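Local coordinates for mercuric reductase (Metallosphaera sedula, PDB 4YWO), which probably reduces mercuric ions to elemental mercury with electrons from NADPH, working as an FAD-containing homodimer of the pyridine nucleotide-disulfide oxidoreductase family, at residues L187-A190 / Q191-S194; S61-M64 / L65-E69; G160-T163 / N164-L168. All coordinates share one frame; numbering follows the deposited sequence.

Contact 1. Residues L187-A190 / Q191-S194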
# COMPACT_ATOMS: atom_id res chain seq x y z
N LEU A 187 14.59 7.71 14.88
CA LEU A 187 13.75 8.46 13.96
C LEU A 187 12.27 8.41 14.38
O LEU A 187 11.59 9.47 14.35
CB LEU A 187 13.94 8.05 12.48
CG LEU A 187 15.34 8.12 11.96
CD1 LEU A 187 15.27 7.64 10.48
CD2 LEU A 187 16.02 9.40 12.04
N GLU A 188 11.78 7.25 14.64
CA GLU A 188 10.40 7.12 15.05
C GLU A 188 10.06 7.88 16.34
O GLU A 188 9.15 8.61 16.41
CB GLU A 188 10.00 5.66 15.16
CG GLU A 188 9.89 4.93 13.79
CD GLU A 188 9.43 3.48 13.90
OE1 GLU A 188 9.23 3.01 15.07
OE2 GLU A 188 9.28 2.76 12.82
N PHE A 189 10.89 7.67 17.38
CA PHE A 189 10.60 8.40 18.64
C PHE A 189 10.82 9.86 18.51
O PHE A 189 10.13 10.67 19.15
CB PHE A 189 11.45 7.80 19.83
CG PHE A 189 10.90 6.50 20.34
CD1 PHE A 189 9.80 6.53 21.18
CD2 PHE A 189 11.52 5.29 20.12
CE1 PHE A 189 9.20 5.41 21.62
CE2 PHE A 189 10.94 4.11 20.67
CZ PHE A 189 9.73 4.20 21.36
N ALA A 190 11.84 10.32 17.76
CA ALA A 190 12.02 11.74 17.56
C ALA A 190 10.84 12.37 16.87
O ALA A 190 10.37 13.46 17.29
CB ALA A 190 13.28 12.07 16.82
N GLN A 191 10.29 11.77 15.83
CA GLN A 191 9.14 12.32 15.20
C GLN A 191 7.92 12.27 16.14
O GLN A 191 7.20 13.22 16.23
CB GLN A 191 8.81 11.59 13.90
CG GLN A 191 7.55 12.17 13.28
CD GLN A 191 7.32 11.60 11.84
OE1 GLN A 191 6.41 10.75 11.72
NE2 GLN A 191 7.75 12.36 10.89
N MET A 192 7.71 11.18 16.87
CA MET A 192 6.66 11.02 17.78
C MET A 192 6.67 12.15 18.82
O MET A 192 5.66 12.85 18.96
CB MET A 192 6.76 9.69 18.51
CG MET A 192 5.67 9.32 19.51
SD MET A 192 6.12 7.91 20.55
CE MET A 192 6.37 6.59 19.33
N TYR A 193 7.84 12.38 19.46
CA TYR A 193 7.85 13.39 20.55
C TYR A 193 7.86 14.75 20.01
O TYR A 193 7.18 15.65 20.56
CB TYR A 193 9.06 13.09 21.48
CG TYR A 193 8.71 12.13 22.61
CD1 TYR A 193 8.40 10.78 22.42
CD2 TYR A 193 8.58 12.60 23.94
CE1 TYR A 193 7.97 9.95 23.47
CE2 TYR A 193 8.22 11.78 24.95
CZ TYR A 193 7.91 10.47 24.76
OH TYR A 193 7.50 9.68 25.78
N SER A 194 8.50 15.01 18.87
CA SER A 194 8.40 16.37 18.29
C SER A 194 6.97 16.75 17.94
O SER A 194 6.53 17.90 18.16
CB SER A 194 9.35 16.53 17.14
OG SER A 194 9.02 15.74 16.04

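Contact 2. Residues S61-M64 / L65-E69. With FAD (flavin-adenine dinucleotide), chain B.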
# COMPACT_ATOMS: atom_id res chain seq x y z
N SER A 61 4.19 1.55 19.63
CA SER A 61 4.96 2.59 18.94
C SER A 61 4.15 3.09 17.69
O SER A 61 3.98 4.33 17.47
CB SER A 61 6.35 2.23 18.63
OG SER A 61 6.43 1.13 17.81
N LYS A 62 3.59 2.15 16.97
CA LYS A 62 2.77 2.57 15.78
C LYS A 62 1.53 3.26 16.24
O LYS A 62 1.02 4.13 15.54
CB LYS A 62 2.58 1.37 14.83
CG LYS A 62 3.76 1.17 13.79
CD LYS A 62 5.24 1.43 14.26
CE LYS A 62 6.02 0.29 14.54
NZ LYS A 62 7.32 0.87 15.02
N ARG A 63 0.94 2.84 17.36
CA ARG A 63 -0.23 3.56 17.82
C ARG A 63 0.10 4.99 18.13
O ARG A 63 -0.64 5.92 17.76
CB ARG A 63 -0.86 2.86 19.03
CG ARG A 63 -2.00 3.63 19.68
CD ARG A 63 -3.21 3.71 18.71
NE ARG A 63 -4.35 4.16 19.45
CZ ARG A 63 -5.54 4.31 18.90
NH1 ARG A 63 -5.75 4.05 17.62
NH2 ARG A 63 -6.51 4.83 19.67
N MET A 64 1.21 5.22 18.86
CA MET A 64 1.51 6.61 19.21
C MET A 64 1.92 7.44 17.97
O MET A 64 1.59 8.63 17.86
CB MET A 64 2.62 6.69 20.20
CG MET A 64 2.30 6.10 21.55
SD MET A 64 0.68 6.61 22.22
CE MET A 64 0.77 8.31 22.24
N LEU A 65 2.53 6.83 16.96
CA LEU A 65 2.84 7.57 15.74
C LEU A 65 1.59 7.89 14.97
O LEU A 65 1.54 8.98 14.36
CB LEU A 65 3.80 6.73 14.79
CG LEU A 65 5.24 6.68 15.29
CD1 LEU A 65 5.95 5.53 14.62
CD2 LEU A 65 5.91 7.95 14.93
N TYR A 66 0.57 7.04 15.03
CA TYR A 66 -0.76 7.29 14.38
C TYR A 66 -1.42 8.51 15.03
O TYR A 66 -1.86 9.46 14.35
CB TYR A 66 -1.62 6.06 14.42
CG TYR A 66 -3.07 6.36 14.08
CD1 TYR A 66 -3.42 6.59 12.80
CD2 TYR A 66 -4.04 6.40 15.09
CE1 TYR A 66 -4.75 6.86 12.53
CE2 TYR A 66 -5.35 6.67 14.80
CZ TYR A 66 -5.66 6.97 13.54
OH TYR A 66 -7.04 7.23 13.32
N ILE A 67 -1.43 8.47 16.35
CA ILE A 67 -2.03 9.61 17.14
C ILE A 67 -1.28 10.87 16.81
O ILE A 67 -1.90 11.94 16.53
CB ILE A 67 -1.92 9.34 18.62
CG1 ILE A 67 -2.89 8.25 18.92
CG2 ILE A 67 -2.41 10.60 19.38
CD1 ILE A 67 -2.78 7.78 20.29
N ALA A 68 0.05 10.84 16.77
CA ALA A 68 0.86 11.97 16.42
C ALA A 68 0.46 12.55 15.01
O ALA A 68 0.42 13.76 14.79
CB ALA A 68 2.30 11.75 16.51
N GLU A 69 0.37 11.65 14.06
CA GLU A 69 0.03 11.98 12.71
C GLU A 69 -1.35 12.65 12.57
O GLU A 69 -1.48 13.64 11.83
CB GLU A 69 0.11 10.74 11.80
CG GLU A 69 -0.39 11.00 10.39
CD GLU A 69 -1.89 10.62 10.10
OE1 GLU A 69 -2.36 9.50 10.50
OE2 GLU A 69 -2.60 11.43 9.35
PA FAD B . 11.09 -11.40 22.21
O1A FAD B . 9.65 -11.17 21.81
O2A FAD B . 11.78 -10.43 23.13
O5B FAD B . 11.20 -12.87 22.85
C5B FAD B . 11.85 -13.07 24.11
C4B FAD B . 10.82 -13.49 25.15
O4B FAD B . 11.25 -14.70 25.79
C3B FAD B . 10.65 -12.43 26.22
O3B FAD B . 9.30 -11.97 26.25
C2B FAD B . 11.00 -13.09 27.54
O2B FAD B . 9.87 -13.06 28.42
C1B FAD B . 11.37 -14.53 27.21
N9A FAD B . 12.76 -14.80 27.63
C8A FAD B . 13.84 -14.07 27.30
N7A FAD B . 14.97 -14.58 27.85
C5A FAD B . 14.62 -15.68 28.54
C6A FAD B . 15.32 -16.70 29.36
N6A FAD B . 16.66 -16.65 29.55
N1A FAD B . 14.58 -17.69 29.91
C2A FAD B . 13.24 -17.75 29.73
N3A FAD B . 12.54 -16.86 29.00
C4A FAD B . 13.16 -15.82 28.39
N1 FAD B . 9.52 -4.93 14.37
C2 FAD B . 8.73 -4.81 13.27
O2 FAD B . 8.75 -5.73 12.42
N3 FAD B . 7.94 -3.75 13.06
C4 FAD B . 7.87 -2.72 13.92
O4 FAD B . 7.12 -1.75 13.69
C4X FAD B . 8.70 -2.78 15.15
N5 FAD B . 8.68 -1.79 16.07
C5X FAD B . 9.45 -1.86 17.18
C6 FAD B . 9.42 -0.83 18.11
C7 FAD B . 10.20 -0.90 19.26
C7M FAD B . 10.17 0.22 20.26
C8 FAD B . 11.08 -2.08 19.49
C8M FAD B . 11.93 -2.16 20.73
C9 FAD B . 11.11 -3.12 18.56
C9A FAD B . 10.33 -3.05 17.42
N10 FAD B . 10.36 -4.09 16.47
C10 FAD B . 9.55 -3.98 15.32
C1' FAD B . 11.21 -5.26 16.67
C2' FAD B . 10.36 -6.43 17.15
O2' FAD B . 9.57 -6.03 18.28
C3' FAD B . 11.23 -7.62 17.54
O3' FAD B . 12.13 -7.93 16.47
C4' FAD B . 10.38 -8.84 17.85
O4' FAD B . 9.62 -8.60 19.04
C5' FAD B . 11.25 -10.08 18.05
O5' FAD B . 10.55 -11.03 18.85
P FAD B . 11.35 -12.24 19.56
O1P FAD B . 10.34 -13.27 20.00
O2P FAD B . 12.49 -12.64 18.66
O3P FAD B . 11.96 -11.54 20.87

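Contact 3. Residues G160-T163 / N164-L168. With FAD (flavin-adenine dinucleotide), chain B.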
# COMPACT_ATOMS: atom_id res chain seq x y z
N GLY A 160 20.51 8.74 34.82
CA GLY A 160 19.28 7.96 34.47
C GLY A 160 18.83 8.36 33.05
O GLY A 160 19.24 9.37 32.48
N PHE A 161 17.98 7.51 32.49
CA PHE A 161 17.61 7.68 31.03
C PHE A 161 16.35 6.82 30.82
O PHE A 161 15.92 6.05 31.64
CB PHE A 161 18.75 7.22 30.13
CG PHE A 161 19.22 5.83 30.40
CD1 PHE A 161 18.59 4.71 29.90
CD2 PHE A 161 20.29 5.58 31.30
CE1 PHE A 161 18.97 3.41 30.24
CE2 PHE A 161 20.69 4.29 31.60
CZ PHE A 161 20.05 3.18 31.13
N TRP A 162 15.74 7.03 29.66
CA TRP A 162 14.65 6.25 29.17
C TRP A 162 15.18 5.31 28.08
O TRP A 162 16.12 5.64 27.35
CB TRP A 162 13.56 7.10 28.59
CG TRP A 162 12.74 7.83 29.54
CD1 TRP A 162 12.78 7.75 30.91
CD2 TRP A 162 11.66 8.73 29.21
NE1 TRP A 162 11.79 8.58 31.46
CE2 TRP A 162 11.11 9.18 30.42
CE3 TRP A 162 11.15 9.20 28.02
CZ2 TRP A 162 10.07 10.09 30.46
CZ3 TRP A 162 10.14 10.16 28.07
CH2 TRP A 162 9.58 10.54 29.27
N THR A 163 14.51 4.18 28.01
CA THR A 163 14.59 3.31 26.85
C THR A 163 13.21 3.35 26.18
O THR A 163 12.31 4.09 26.60
CB THR A 163 14.93 1.87 27.16
OG1 THR A 163 13.87 1.24 27.88
CG2 THR A 163 16.22 1.76 27.93
N ASN A 164 13.00 2.52 25.14
CA ASN A 164 11.65 2.43 24.57
C ASN A 164 10.51 2.20 25.54
O ASN A 164 9.42 2.75 25.34
CB ASN A 164 11.67 1.34 23.43
CG ASN A 164 12.07 -0.04 23.96
OD1 ASN A 164 13.20 -0.26 24.34
ND2 ASN A 164 11.09 -0.96 24.11
N ARG A 165 10.74 1.38 26.57
CA ARG A 165 9.74 1.06 27.51
C ARG A 165 9.21 2.32 28.17
O ARG A 165 8.01 2.53 28.26
CB ARG A 165 10.31 0.11 28.59
CG ARG A 165 9.30 -0.28 29.57
CD ARG A 165 9.89 -1.20 30.66
NE ARG A 165 10.46 -2.40 30.06
CZ ARG A 165 9.74 -3.50 29.74
NH1 ARG A 165 8.42 -3.57 29.95
NH2 ARG A 165 10.35 -4.54 29.19
N GLU A 166 10.10 3.15 28.65
CA GLU A 166 9.66 4.36 29.32
C GLU A 166 9.14 5.39 28.39
O GLU A 166 8.25 6.13 28.76
CB GLU A 166 10.82 4.92 30.13
CG GLU A 166 11.25 4.02 31.25
CD GLU A 166 12.15 2.87 30.89
OE1 GLU A 166 12.88 2.86 29.90
OE2 GLU A 166 12.02 1.81 31.51
N ALA A 167 9.73 5.49 27.17
CA ALA A 167 9.26 6.50 26.19
C ALA A 167 7.82 6.19 25.73
O ALA A 167 7.07 7.10 25.34
CB ALA A 167 10.23 6.60 24.99
N LEU A 168 7.42 4.90 25.77
CA LEU A 168 6.04 4.52 25.45
C LEU A 168 5.02 4.65 26.60
O LEU A 168 3.81 4.65 26.37
CB LEU A 168 6.03 3.17 24.79
CG LEU A 168 6.75 3.05 23.44
CD1 LEU A 168 7.01 1.61 23.01
CD2 LEU A 168 5.98 3.85 22.38
PA FAD B . 11.09 -11.40 22.21
O1A FAD B . 9.65 -11.17 21.81
O2A FAD B . 11.78 -10.43 23.13
O5B FAD B . 11.20 -12.87 22.85
C5B FAD B . 11.85 -13.07 24.11
C4B FAD B . 10.82 -13.49 25.15
O4B FAD B . 11.25 -14.70 25.79
C3B FAD B . 10.65 -12.43 26.22
O3B FAD B . 9.30 -11.97 26.25
C2B FAD B . 11.00 -13.09 27.54
O2B FAD B . 9.87 -13.06 28.42
C1B FAD B . 11.37 -14.53 27.21
N9A FAD B . 12.76 -14.80 27.63
C8A FAD B . 13.84 -14.07 27.30
N7A FAD B . 14.97 -14.58 27.85
C5A FAD B . 14.62 -15.68 28.54
C6A FAD B . 15.32 -16.70 29.36
N6A FAD B . 16.66 -16.65 29.55
N1A FAD B . 14.58 -17.69 29.91
C2A FAD B . 13.24 -17.75 29.73
N3A FAD B . 12.54 -16.86 29.00
C4A FAD B . 13.16 -15.82 28.39
N1 FAD B . 9.52 -4.93 14.37
C2 FAD B . 8.73 -4.81 13.27
O2 FAD B . 8.75 -5.73 12.42
N3 FAD B . 7.94 -3.75 13.06
C4 FAD B . 7.87 -2.72 13.92
O4 FAD B . 7.12 -1.75 13.69
C4X FAD B . 8.70 -2.78 15.15
N5 FAD B . 8.68 -1.79 16.07
C5X FAD B . 9.45 -1.86 17.18
C6 FAD B . 9.42 -0.83 18.11
C7 FAD B . 10.20 -0.90 19.26
C7M FAD B . 10.17 0.22 20.26
C8 FAD B . 11.08 -2.08 19.49
C8M FAD B . 11.93 -2.16 20.73
C9 FAD B . 11.11 -3.12 18.56
C9A FAD B . 10.33 -3.05 17.42
N10 FAD B . 10.36 -4.09 16.47
C10 FAD B . 9.55 -3.98 15.32
C1' FAD B . 11.21 -5.26 16.67
C2' FAD B . 10.36 -6.43 17.15
O2' FAD B . 9.57 -6.03 18.28
C3' FAD B . 11.23 -7.62 17.54
O3' FAD B . 12.13 -7.93 16.47
C4' FAD B . 10.38 -8.84 17.85
O4' FAD B . 9.62 -8.60 19.04
C5' FAD B . 11.25 -10.08 18.05
O5' FAD B . 10.55 -11.03 18.85
P FAD B . 11.35 -12.24 19.56
O1P FAD B . 10.34 -13.27 20.00
O2P FAD B . 12.49 -12.64 18.66
O3P FAD B . 11.96 -11.54 20.87

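Contact 1. Residues L187-A190 / Q191-S194
Leu187 to Ala190 pass straight into Gln191 to Ser194 as the last two turns of helix 184-194, and four successive i to i+4 bonds tie the two segments: Gln191 N to Leu187 O, Met192 N to Glu188 O, Tyr193 N to Phe189 O and Ser194 N to Ala190 O, all 2.9 to 3.0 Å long and close to straight. The side-chain contact is between Phe189 and Met192, which run alongside each other in the same direction. With CG anti to the backbone N (chi1 -178°) the methionine extends away from the helix axis, and the bend at chi3 (-60°) brings its methyl back to the ring: Met192 CE lies 3.8 Å from Phe189 CE1. The sulfur makes a Met-aromatic contact, Met192 SD standing 5.0 Å from the centroid of the Phe189 ring and 61° off its normal, an oblique approach. Tyr193 turns the edge of its ring to Phe189 O, its CD1 3.7 Å from that oxygen, while its hydroxyl is bonded to Ala167 O of helix 164-168. Ser194 folds its hydroxyl back over the preceding turn; OG is 2.9 Å from Ala190 O and 3.1 Å from Gln191 O, two acceptors for one proton. The polar ends of Glu188 and Gln191 lead outward, Glu188 to Phe346 N, Gln191 to Gln348 N. Ala190 packs on Val200 and Ile202 of strand 199-203, and Phe189 also touches the FAD. This is the helix of a beta-alpha-beta unit, strand 176-180, helix 184-194, strand 199-203, in the smaller parallel sheet of a two-dinucleotide-fold flavoenzyme, with one side turned to the flavin.

Contact 2. Residues S61-M64 / L65-E69
The guanidinium of Arg63 and the ring of Tyr66 lie side by side with their planes 23° apart, the approach oblique for both groups; Arg63 NH1 is 3.9 Å from both CD2 and CE2 of Tyr66. Ile67 CD1 also meets the guanidinium obliquely, 4.0 Å from Arg63 NE. The arginine leaves the helix with CG anti to the backbone N (chi1 173°) and then bends at chi2 (67°), which carries its end along the helix to these two residues. There NH1 is held by Ile383 O and Asn385 OD1 of the second subunit, so the guanidinium's position is fixed across the dimer interface. Met64, bent at both chi2 and chi3, runs beside Ile67 in the same direction, its CE 4.1 Å from Ile67 CD1, and both touch Ser88 of helix 87-110. All of this sits on helix 58-78, which starts at Cys58 of the redox-active disulfide with Cys53, the arrangement of this flavoenzyme family, where the helix begins beside the isoalloxazine. Backbone bonds from Leu65 N to Ser61 O, Tyr66 N to Lys62 O, Ile67 N to Arg63 O and Ala68 N to Met64 O join the two segments. At the flavin end, Lys62 lies beside Leu65, its CD 4.2 Å from Leu65 CD1. Lys62 NZ bonds to Ser61 OG at 2.9 Å and forms a salt bridge with Glu188. Lys62 NZ also bonds to FAD N5 at 3.2 Å, although the exact placement of the lysine end against the flavin is doubtful. Ser61 OG, also bonded to Gly57 O, stands 3.6 Å from FAD C6.

Contact 3. Residues G160-T163 / N164-L168
Glu166 CB presses on one face of the Trp162 indole, 3.7 Å from the centroid of the five-membered ring and 21° off its normal, a CH-pi contact offset toward the rim. This is the tight part of the contact. Ala167 CA comes obliquely to the indole, 3.8 Å from Trp162 CE3, and the indole also packs on Tyr193 and Pro170. From the same glutamate, a bend at chi2 (80°) swings the carboxylate of Glu166 back to Thr163: OE1 takes the Thr163 N-H at 2.8 Å, nearly along its C-O axis, and the Thr163 OG1 proton, also at 2.8 Å, on its syn side. Two donors thus grip one oxygen and hold OE1 at the N-cap. Thr163 is the N-cap of helix 164-168, and its pairing with Glu166 makes a capping box, although the return bond to OG1 is given by Arg165 N and is weak at 3.4 Å. Ala167 N closes the first turn on Thr163 O at 3.0 Å. Looser is the solvent side, where Arg165 extends from the helix; of its side chain only CB comes near Thr163 OG1, the guanidinium leading away. On the flavin side, Asn164 ND2 bonds to Val56 O and lies 3.7 Å from FAD C8M, on the dimethylbenzene end of the isoalloxazine.

Along the chain contact 2 comes first, on helix 58-78, then contact 3 at the start of helix 164-168, then contact 1 on helix 184-194. Centres of contacts 1 and 2 are 10 Å apart, those of 1 and 3 13 Å, and those of 2 and 3 17 Å. Helix 184-194 touches both others: Met192 SD packs on Met64 CB at 3.7 Å, and Phe189 packs on Ala167 and Leu168. Contacts 2 and 3 meet more sparingly, through Ser61 and Leu168. Helix 184-194, of the four-stranded parallel sheet unit, thus packs against both helix 58-78, which begins at Cys58 of the redox disulfide, and helix 164-168, all close to the flavin.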